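Local coordinates for cyanophage-like gp41-1 intein (PDB 6QAZ), which probably carries out protein splicing as a naturally split intein, excising itself from a precursor and joining the sequences that flank it, at residues S1-T9 with E59-L67; M85-M93 with F119-H127. All coordinates share one frame; numbering follows the deposited sequence. Where two conformers were deposited one is given.

Interaction 1: residues S1-T9 with E59-L67; sequences SGGALDLKT and EIICSEEHL
Leu5 and His66 meet through a single methyl: CD2 of Leu5 stands over the centre of the imidazole, 3.7 Å from the His66 ring centroid and 10° off the ring normal, in a CH-pi contact. A water hydrogen-bonded to Gly2 O and Leu67 N covers the opposite face, nearer the rim. Leu5 CD2 also touches Cys62 CB and lies 3.9 Å from Ile60 CD1. With CG anti to the backbone N (chi1 -175°), the His66 ring is carried to the main chain of Gly3 and Ala4, which lie at its edge, and His66 ND1 is 3.8 Å from Ala4 N. NE2 is occupied by Thr126 OG1.

Ser63 and His66 fit the SxxH variant of the TxxH signature of inteins, the block B motif that faces the N-terminal splice junction. Ser63 OG, held between its own backbone N and carbonyl carbon (chi1 67°), donates to Glu65 OE2 at 2.6 Å, from above the carboxylate plane, and accepts a weak bond from Ala4 N at 3.0 Å. The close approach of the Glu65 carboxylate to Gly3 is doubtful in this conformer.

Further along, Ser63 N bonds Ala4 O (3.0 Å) and Asp6 N bonds Ile61 O (2.9 Å), flanking the Leu5-Cys62 bridge. Asp6 packs its CB on that of Ile61, while OD2 takes Lys8 N in an Asx turn and OD1 pairs with Arg106.

Segment 1-9 also bonds strand 93-113 through Leu5 and Ile109, strand 59-63 pairs with strand 45-54, and Ile60 touches Ile124 of strand 124-127.

Interaction 2: residues M85-M93 with F119-H127; sequences MCLYVKEMM and FYANDILTH
Tyr120 OH is gripped twice from the loop after strand 86-89: it donates to Glu91 OE2 at 2.6 Å and accepts a weak bond from Met92 N at 3.3 Å. The ring belongs to the C-terminal beta hairpin of this intein, strands 118-121 and 124-127 joined by a type I' turn, and the loop closes in a G1 beta bulge in which Met92 and Met93 both face Val89. OE2 lies at the ring edge, in its plane, yet the carboxylate is turned 82° against the ring, so the hydroxyl comes from above the carboxylate plane. A kink at chi2 (56°) folds the Glu91 carboxylate over to the tyrosine hydroxyl. Lys90 CB sits over one face of the ring, 3.9 Å from the Tyr120 centroid and toward the rim, with Leu125 CD1 over the centre of the opposite face. Beyond CG the lysine runs out extended to Gln12.

Strands 86-89 and 124-127 make a single bridge, Val89 with Ile124, at a steep 107° between their directions. Leu125 N bonds Tyr88 O (2.8 Å) on one side of it and Lys90 N bonds Asp123 O (2.9 Å) on the other. Leu87 CD1 packs obliquely on Ile124 CG2, and Met92 sets SD 3.6 Å from Leu125 CD2.

The centres of the two interactions lie about 13 Å apart, and they come in series along the chain: 59-67 ends before 85-93 begins. Both reach the large antiparallel sheet that includes strand 93-113, and they touch at several points, one of them beside the chain ends. Asn122 ND2 of interaction 2 probably bonds Glu59 O of interaction 1. Ser1 OG also lies against His127 CE1. Segment 59-67 contacts both the N-terminal segment and the C-terminal hairpin, and the termini lie near each other, consistent with an intein, whose two splice junctions must be close for splicing.

Interaction 1: residues S1-T9 with E59-L67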
loop_
_atom_site.group_PDB
_atom_site.type_symbol
_atom_site.label_atom_id
_atom_site.label_comp_id
_atom_site.label_asym_id
_atom_site.label_seq_id
_atom_site.Cartn_x
_atom_site.Cartn_y
_atom_site.Cartn_z
ATOM N N SER A 1 -0.469 -11.821 -0.280
ATOM C CA SER A 1 -0.713 -11.442 1.116
ATOM C C SER A 1 -2.188 -11.161 1.294
ATOM O O SER A 1 -2.864 -10.821 0.310
ATOM C CB SER A 1 0.093 -10.228 1.492
ATOM O OG SER A 1 1.445 -10.329 1.159
ATOM N N GLY A 2 -2.541 -11.304 2.558
ATOM C CA GLY A 2 -3.812 -10.876 3.099
ATOM C C GLY A 2 -3.926 -9.374 3.173
ATOM O O GLY A 2 -2.942 -8.608 3.086
ATOM N N GLY A 3 -5.156 -8.944 3.354
ATOM C CA GLY A 3 -5.546 -7.537 3.332
ATOM C C GLY A 3 -5.538 -6.966 1.934
ATOM O O GLY A 3 -5.411 -7.701 0.977
ATOM N N ALA A 4 -5.667 -5.654 1.829
ATOM C CA ALA A 4 -6.082 -5.036 0.574
ATOM C C ALA A 4 -6.036 -3.517 0.692
ATOM O O ALA A 4 -5.932 -2.948 1.794
ATOM C CB ALA A 4 -7.452 -5.552 0.188
ATOM N N LEU A 5 -6.143 -2.870 -0.453
ATOM C CA LEU A 5 -5.988 -1.428 -0.636
ATOM C C LEU A 5 -7.233 -0.841 -1.305
ATOM O O LEU A 5 -7.913 -1.471 -2.112
ATOM C CB LEU A 5 -4.781 -1.140 -1.512
ATOM C CG LEU A 5 -3.437 -1.468 -0.879
ATOM C CD1 LEU A 5 -2.300 -1.314 -1.855
ATOM C CD2 LEU A 5 -3.168 -0.670 0.326
ATOM N N ASP A 6 -7.474 0.453 -1.053
ATOM C CA ASP A 6 -8.581 1.142 -1.731
ATOM C C ASP A 6 -8.428 1.058 -3.233
ATOM O O ASP A 6 -7.316 1.178 -3.773
ATOM C CB ASP A 6 -8.626 2.586 -1.269
ATOM C CG ASP A 6 -9.854 3.289 -1.760
ATOM O OD1 ASP A 6 -10.927 2.975 -1.221
ATOM O OD2 ASP A 6 -9.740 4.089 -2.721
ATOM N N LEU A 7 -9.551 0.963 -3.936
ATOM C CA LEU A 7 -9.547 0.864 -5.408
ATOM C C LEU A 7 -8.867 2.043 -6.089
ATOM O O LEU A 7 -8.325 1.841 -7.190
ATOM C CB LEU A 7 -10.976 0.821 -5.941
ATOM C CG LEU A 7 -11.555 -0.561 -6.207
ATOM C CD1 LEU A 7 -11.785 -1.266 -4.918
ATOM C CD2 LEU A 7 -12.850 -0.447 -7.002
ATOM N N LYS A 8 -8.902 3.227 -5.508
ATOM C CA LYS A 8 -8.385 4.434 -6.157
ATOM C C LYS A 8 -6.935 4.695 -5.795
ATOM O O LYS A 8 -6.366 5.696 -6.251
ATOM C CB LYS A 8 -9.257 5.625 -5.810
ATOM C CG LYS A 8 -10.689 5.443 -6.329
ATOM C CD LYS A 8 -11.568 6.608 -6.458
ATOM C CE LYS A 8 -11.013 7.822 -7.181
ATOM N NZ LYS A 8 -11.079 7.836 -8.666
ATOM N N THR A 9 -6.312 3.826 -5.015
ATOM C CA THR A 9 -4.877 3.946 -4.724
ATOM C C THR A 9 -4.105 3.986 -6.029
ATOM O O THR A 9 -4.337 3.128 -6.890
ATOM C CB THR A 9 -4.427 2.728 -3.916
ATOM O OG1 THR A 9 -5.226 2.569 -2.730
ATOM C CG2 THR A 9 -2.982 2.841 -3.508
ATOM N N GLU A 59 -1.621 10.075 2.014
ATOM C CA GLU A 59 -2.632 9.191 2.611
ATOM C C GLU A 59 -2.710 7.891 1.859
ATOM O O GLU A 59 -2.496 7.856 0.621
ATOM C CB GLU A 59 -4.037 9.832 2.526
ATOM C CG GLU A 59 -4.302 11.027 3.339
ATOM C CD GLU A 59 -5.649 11.672 2.946
ATOM O OE1 GLU A 59 -6.559 10.976 2.356
ATOM O OE2 GLU A 59 -5.823 12.785 3.316
ATOM N N ILE A 60 -3.116 6.855 2.546
ATOM C CA ILE A 60 -3.438 5.567 1.926
ATOM C C ILE A 60 -4.564 4.940 2.718
ATOM O O ILE A 60 -4.602 5.081 3.953
ATOM C CB ILE A 60 -2.195 4.676 1.796
ATOM C CG1 ILE A 60 -2.467 3.429 1.053
ATOM C CG2 ILE A 60 -1.628 4.358 3.149
ATOM C CD1 ILE A 60 -1.170 2.716 0.587
ATOM N N ILE A 61 -5.431 4.235 2.041
ATOM C CA ILE A 61 -6.569 3.522 2.665
ATOM C C ILE A 61 -6.354 2.036 2.443
ATOM O O ILE A 61 -6.191 1.574 1.309
ATOM C CB ILE A 61 -7.901 4.041 2.118
ATOM C CG1 ILE A 61 -8.141 5.475 2.604
ATOM C CG2 ILE A 61 -9.051 3.133 2.553
ATOM C CD1 ILE A 61 -9.343 6.119 1.975
ATOM N N CYS A 62 -6.435 1.289 3.536
ATOM C CA CYS A 62 -6.122 -0.143 3.490
ATOM C C CYS A 62 -6.916 -0.886 4.551
ATOM O O CYS A 62 -7.549 -0.297 5.428
ATOM C CB CYS A 62 -4.626 -0.372 3.685
ATOM S SG CYS A 62 -4.005 0.153 5.307
ATOM N N SER A 63 -6.828 -2.203 4.510
ATOM C CA SER A 63 -7.436 -3.056 5.536
ATOM C C SER A 63 -6.504 -3.221 6.723
ATOM O O SER A 63 -5.315 -2.856 6.694
ATOM C CB SER A 63 -7.819 -4.384 4.961
ATOM O OG SER A 63 -6.668 -5.110 4.587
ATOM N N GLU A 64 -7.028 -3.823 7.788
ATOM C CA GLU A 64 -6.269 -3.908 9.040
ATOM C C GLU A 64 -5.058 -4.826 8.933
ATOM O O GLU A 64 -4.120 -4.661 9.716
ATOM C CB GLU A 64 -7.111 -4.336 10.238
ATOM C CG GLU A 64 -7.558 -5.778 10.192
ATOM C CD GLU A 64 -8.281 -6.230 11.433
ATOM O OE1 GLU A 64 -7.988 -5.664 12.505
ATOM O OE2 GLU A 64 -9.117 -7.152 11.314
ATOM N N GLU A 65 -5.080 -5.780 8.011
ATOM C CA GLU A 65 -3.957 -6.720 7.932
ATOM C C GLU A 65 -2.957 -6.319 6.857
ATOM O O GLU A 65 -1.921 -7.000 6.724
ATOM C CB GLU A 65 -4.371 -8.128 7.847
ATOM C CG GLU A 65 -4.774 -8.544 6.546
ATOM C CD GLU A 65 -6.225 -8.338 6.217
ATOM O OE1 GLU A 65 -6.897 -9.337 5.906
ATOM O OE2 GLU A 65 -6.670 -7.159 6.267
ATOM N N HIS A 66 -3.195 -5.249 6.122
ATOM C CA HIS A 66 -2.288 -4.871 5.033
ATOM C C HIS A 66 -0.951 -4.391 5.596
ATOM O O HIS A 66 -0.907 -3.512 6.479
ATOM C CB HIS A 66 -2.947 -3.786 4.189
ATOM C CG HIS A 66 -2.110 -3.466 3.011
ATOM N ND1 HIS A 66 -2.106 -4.208 1.854
ATOM C CD2 HIS A 66 -1.106 -2.584 2.863
ATOM C CE1 HIS A 66 -1.126 -3.807 1.084
ATOM N NE2 HIS A 66 -0.527 -2.817 1.653
ATOM N N LEU A 67 0.143 -4.921 5.087
ATOM C CA LEU A 67 1.493 -4.665 5.614
ATOM C C LEU A 67 2.172 -3.480 4.947
ATOM O O LEU A 67 2.031 -3.221 3.745
ATOM C CB LEU A 67 2.351 -5.910 5.409
ATOM C CG LEU A 67 1.938 -7.146 6.172
ATOM C CD1 LEU A 67 2.621 -8.380 5.572
ATOM C CD2 LEU A 67 2.262 -7.025 7.656
HETATM O O HOH W 1 -0.173 -6.862 2.868
HETATM O O HOH W 2 -1.636 -9.709 5.827
HETATM O O HOH W 3 -7.143 -10.851 3.922
HETATM O O HOH W 4 -5.442 4.642 -0.825
#

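Interaction 2: residues M85-M93 with F119-H127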
loop_
_atom_site.group_PDB
_atom_site.type_symbol
_atom_site.label_atom_id
_atom_site.label_comp_id
_atom_site.label_asym_id
_atom_site.label_seq_id
_atom_site.Cartn_x
_atom_site.Cartn_y
_atom_site.Cartn_z
ATOM N N MET A 85 4.867 6.166 14.511
ATOM C CA MET A 85 5.802 5.327 13.737
ATOM C C MET A 85 6.002 5.965 12.384
ATOM O O MET A 85 5.254 6.862 12.025
ATOM C CB MET A 85 5.247 3.912 13.606
ATOM C CG MET A 85 5.186 3.209 14.946
ATOM S SD MET A 85 4.525 1.559 14.725
ATOM C CE MET A 85 4.618 0.938 16.393
ATOM N N CYS A 86 7.044 5.568 11.669
ATOM C CA CYS A 86 7.354 6.136 10.365
ATOM C C CYS A 86 7.202 5.097 9.257
ATOM O O CYS A 86 7.570 3.934 9.407
ATOM C CB CYS A 86 8.779 6.631 10.308
ATOM S SG CYS A 86 9.063 8.035 11.424
ATOM N N LEU A 87 6.680 5.574 8.131
ATOM C CA LEU A 87 6.676 4.840 6.870
ATOM C C LEU A 87 7.705 5.454 5.933
ATOM O O LEU A 87 8.178 6.548 6.154
ATOM C CB LEU A 87 5.285 4.823 6.237
ATOM C CG LEU A 87 4.176 4.214 7.082
ATOM C CD1 LEU A 87 2.886 4.118 6.294
ATOM C CD2 LEU A 87 4.565 2.847 7.627
ATOM N N TYR A 88 8.007 4.747 4.857
ATOM C CA TYR A 88 8.888 5.263 3.808
ATOM C C TYR A 88 8.050 5.854 2.698
ATOM O O TYR A 88 7.070 5.239 2.258
ATOM C CB TYR A 88 9.757 4.139 3.250
ATOM C CG TYR A 88 10.701 3.522 4.250
ATOM C CD1 TYR A 88 11.932 4.088 4.513
ATOM C CD2 TYR A 88 10.353 2.382 4.953
ATOM C CE1 TYR A 88 12.798 3.510 5.434
ATOM C CE2 TYR A 88 11.196 1.797 5.878
ATOM C CZ TYR A 88 12.430 2.360 6.121
ATOM O OH TYR A 88 13.232 1.802 7.086
ATOM N N VAL A 89 8.472 7.009 2.201
ATOM C CA VAL A 89 7.837 7.640 1.036
ATOM C C VAL A 89 8.852 7.689 -0.078
ATOM O O VAL A 89 10.042 7.508 0.118
ATOM C CB VAL A 89 7.265 9.029 1.349
ATOM C CG1 VAL A 89 6.245 8.929 2.451
ATOM C CG2 VAL A 89 8.328 10.069 1.622
ATOM N N LYS A 90 8.395 7.953 -1.274
ATOM C CA LYS A 90 9.329 7.927 -2.407
ATOM C C LYS A 90 10.354 9.021 -2.171
ATOM O O LYS A 90 9.993 10.128 -1.849
ATOM C CB LYS A 90 8.601 8.010 -3.738
ATOM C CG LYS A 90 9.451 7.706 -4.958
ATOM C CD LYS A 90 8.642 7.682 -6.260
ATOM C CE LYS A 90 9.520 7.822 -7.481
ATOM N NZ LYS A 90 8.712 8.118 -8.684
ATOM N N GLU A 91 11.661 8.821 -2.353
ATOM C CA GLU A 91 12.473 7.621 -2.390
ATOM C C GLU A 91 13.158 7.389 -1.030
ATOM O O GLU A 91 14.203 8.022 -0.646
ATOM C CB GLU A 91 13.597 7.749 -3.407
ATOM C CG GLU A 91 14.133 6.412 -3.884
ATOM C CD GLU A 91 13.049 5.512 -4.468
ATOM O OE1 GLU A 91 12.380 5.927 -5.404
ATOM O OE2 GLU A 91 12.862 4.451 -3.954
ATOM N N MET A 92 12.655 6.376 -0.384
ATOM C CA MET A 92 13.057 5.853 0.929
ATOM C C MET A 92 13.280 6.966 1.950
ATOM O O MET A 92 14.182 6.850 2.734
ATOM C CB MET A 92 14.282 4.970 0.752
ATOM C CG MET A 92 13.993 3.729 -0.064
ATOM S SD MET A 92 12.742 2.735 0.693
ATOM C CE MET A 92 13.561 2.013 2.104
ATOM N N MET A 93 12.390 7.944 1.999
ATOM C CA MET A 93 12.442 9.003 3.036
ATOM C C MET A 93 11.488 8.643 4.186
ATOM O O MET A 93 10.356 8.343 3.879
ATOM C CB MET A 93 12.043 10.373 2.463
ATOM C CG MET A 93 12.934 10.826 1.333
ATOM S SD MET A 93 14.654 11.110 1.826
ATOM C CE MET A 93 14.453 12.612 2.782
ATOM N N PHE A 119 5.728 -2.021 -3.381
ATOM C CA PHE A 119 5.486 -1.025 -4.419
ATOM C C PHE A 119 5.085 0.277 -3.746
ATOM O O PHE A 119 4.541 0.285 -2.630
ATOM C CB PHE A 119 4.440 -1.466 -5.455
ATOM C CG PHE A 119 3.094 -1.892 -4.929
ATOM C CD1 PHE A 119 2.080 -0.996 -4.685
ATOM C CD2 PHE A 119 2.840 -3.212 -4.725
ATOM C CE1 PHE A 119 0.846 -1.414 -4.241
ATOM C CE2 PHE A 119 1.591 -3.629 -4.319
ATOM C CZ PHE A 119 0.602 -2.724 -4.025
ATOM N N TYR A 120 5.315 1.384 -4.435
ATOM C CA TYR A 120 4.815 2.674 -3.965
ATOM C C TYR A 120 3.330 2.809 -4.302
ATOM O O TYR A 120 2.889 2.583 -5.432
ATOM C CB TYR A 120 5.601 3.813 -4.626
ATOM C CG TYR A 120 7.010 3.971 -4.075
ATOM C CD1 TYR A 120 7.218 4.421 -2.786
ATOM C CD2 TYR A 120 8.143 3.656 -4.813
ATOM C CE1 TYR A 120 8.474 4.580 -2.236
ATOM C CE2 TYR A 120 9.429 3.824 -4.269
ATOM C CZ TYR A 120 9.579 4.283 -2.975
ATOM O OH TYR A 120 10.813 4.482 -2.376
ATOM N N ALA A 121 2.565 3.211 -3.312
ATOM C CA ALA A 121 1.104 3.354 -3.385
ATOM C C ALA A 121 0.799 4.750 -2.872
ATOM O O ALA A 121 1.094 5.044 -1.703
ATOM C CB ALA A 121 0.451 2.272 -2.564
ATOM N N ASN A 122 0.304 5.623 -3.728
ATOM C CA ASN A 122 0.197 7.067 -3.362
ATOM C C ASN A 122 1.545 7.587 -2.847
ATOM O O ASN A 122 1.589 8.424 -1.935
ATOM C CB ASN A 122 -0.908 7.314 -2.369
ATOM C CG ASN A 122 -2.257 6.871 -2.852
ATOM O OD1 ASN A 122 -2.512 6.745 -4.049
ATOM N ND2 ASN A 122 -3.148 6.657 -1.938
ATOM N N ASP A 123 2.640 7.101 -3.417
ATOM C CA ASP A 123 4.006 7.544 -3.073
ATOM C C ASP A 123 4.447 7.077 -1.683
ATOM O O ASP A 123 5.483 7.530 -1.207
ATOM C CB ASP A 123 4.214 9.034 -3.248
ATOM C CG ASP A 123 4.088 9.508 -4.656
ATOM O OD1 ASP A 123 4.559 8.801 -5.534
ATOM O OD2 ASP A 123 3.580 10.628 -4.869
ATOM N N ILE A 124 3.721 6.137 -1.080
ATOM C CA ILE A 124 4.082 5.505 0.198
ATOM C C ILE A 124 4.532 4.084 -0.117
ATOM O O ILE A 124 3.832 3.351 -0.792
ATOM C CB ILE A 124 2.887 5.490 1.164
ATOM C CG1 ILE A 124 2.384 6.910 1.436
ATOM C CG2 ILE A 124 3.255 4.761 2.440
ATOM C CD1 ILE A 124 1.116 6.975 2.244
ATOM N N LEU A 125 5.686 3.672 0.404
ATOM C CA LEU A 125 6.143 2.299 0.157
ATOM C C LEU A 125 5.277 1.343 0.957
ATOM O O LEU A 125 5.132 1.456 2.192
ATOM C CB LEU A 125 7.606 2.167 0.542
ATOM C CG LEU A 125 8.278 0.882 0.067
ATOM C CD1 LEU A 125 8.328 0.761 -1.449
ATOM C CD2 LEU A 125 9.696 0.831 0.627
ATOM N N THR A 126 4.684 0.379 0.275
ATOM C CA THR A 126 3.804 -0.598 0.905
ATOM C C THR A 126 4.176 -1.997 0.457
ATOM O O THR A 126 4.867 -2.180 -0.551
ATOM C CB THR A 126 2.337 -0.263 0.652
ATOM O OG1 THR A 126 1.520 -0.983 1.583
ATOM C CG2 THR A 126 1.858 -0.617 -0.730
ATOM N N HIS A 127 3.765 -2.981 1.239
ATOM C CA HIS A 127 3.886 -4.373 0.829
ATOM C C HIS A 127 2.671 -4.730 0.004
ATOM O O HIS A 127 1.594 -4.127 0.191
ATOM C CB HIS A 127 4.028 -5.209 2.088
ATOM C CG HIS A 127 4.355 -6.611 1.864
ATOM N ND1 HIS A 127 3.454 -7.562 1.458
ATOM C CD2 HIS A 127 5.535 -7.233 1.990
ATOM C CE1 HIS A 127 4.105 -8.728 1.366
ATOM N NE2 HIS A 127 5.347 -8.560 1.718
HETATM O O HOH W 5 6.708 2.258 4.373
#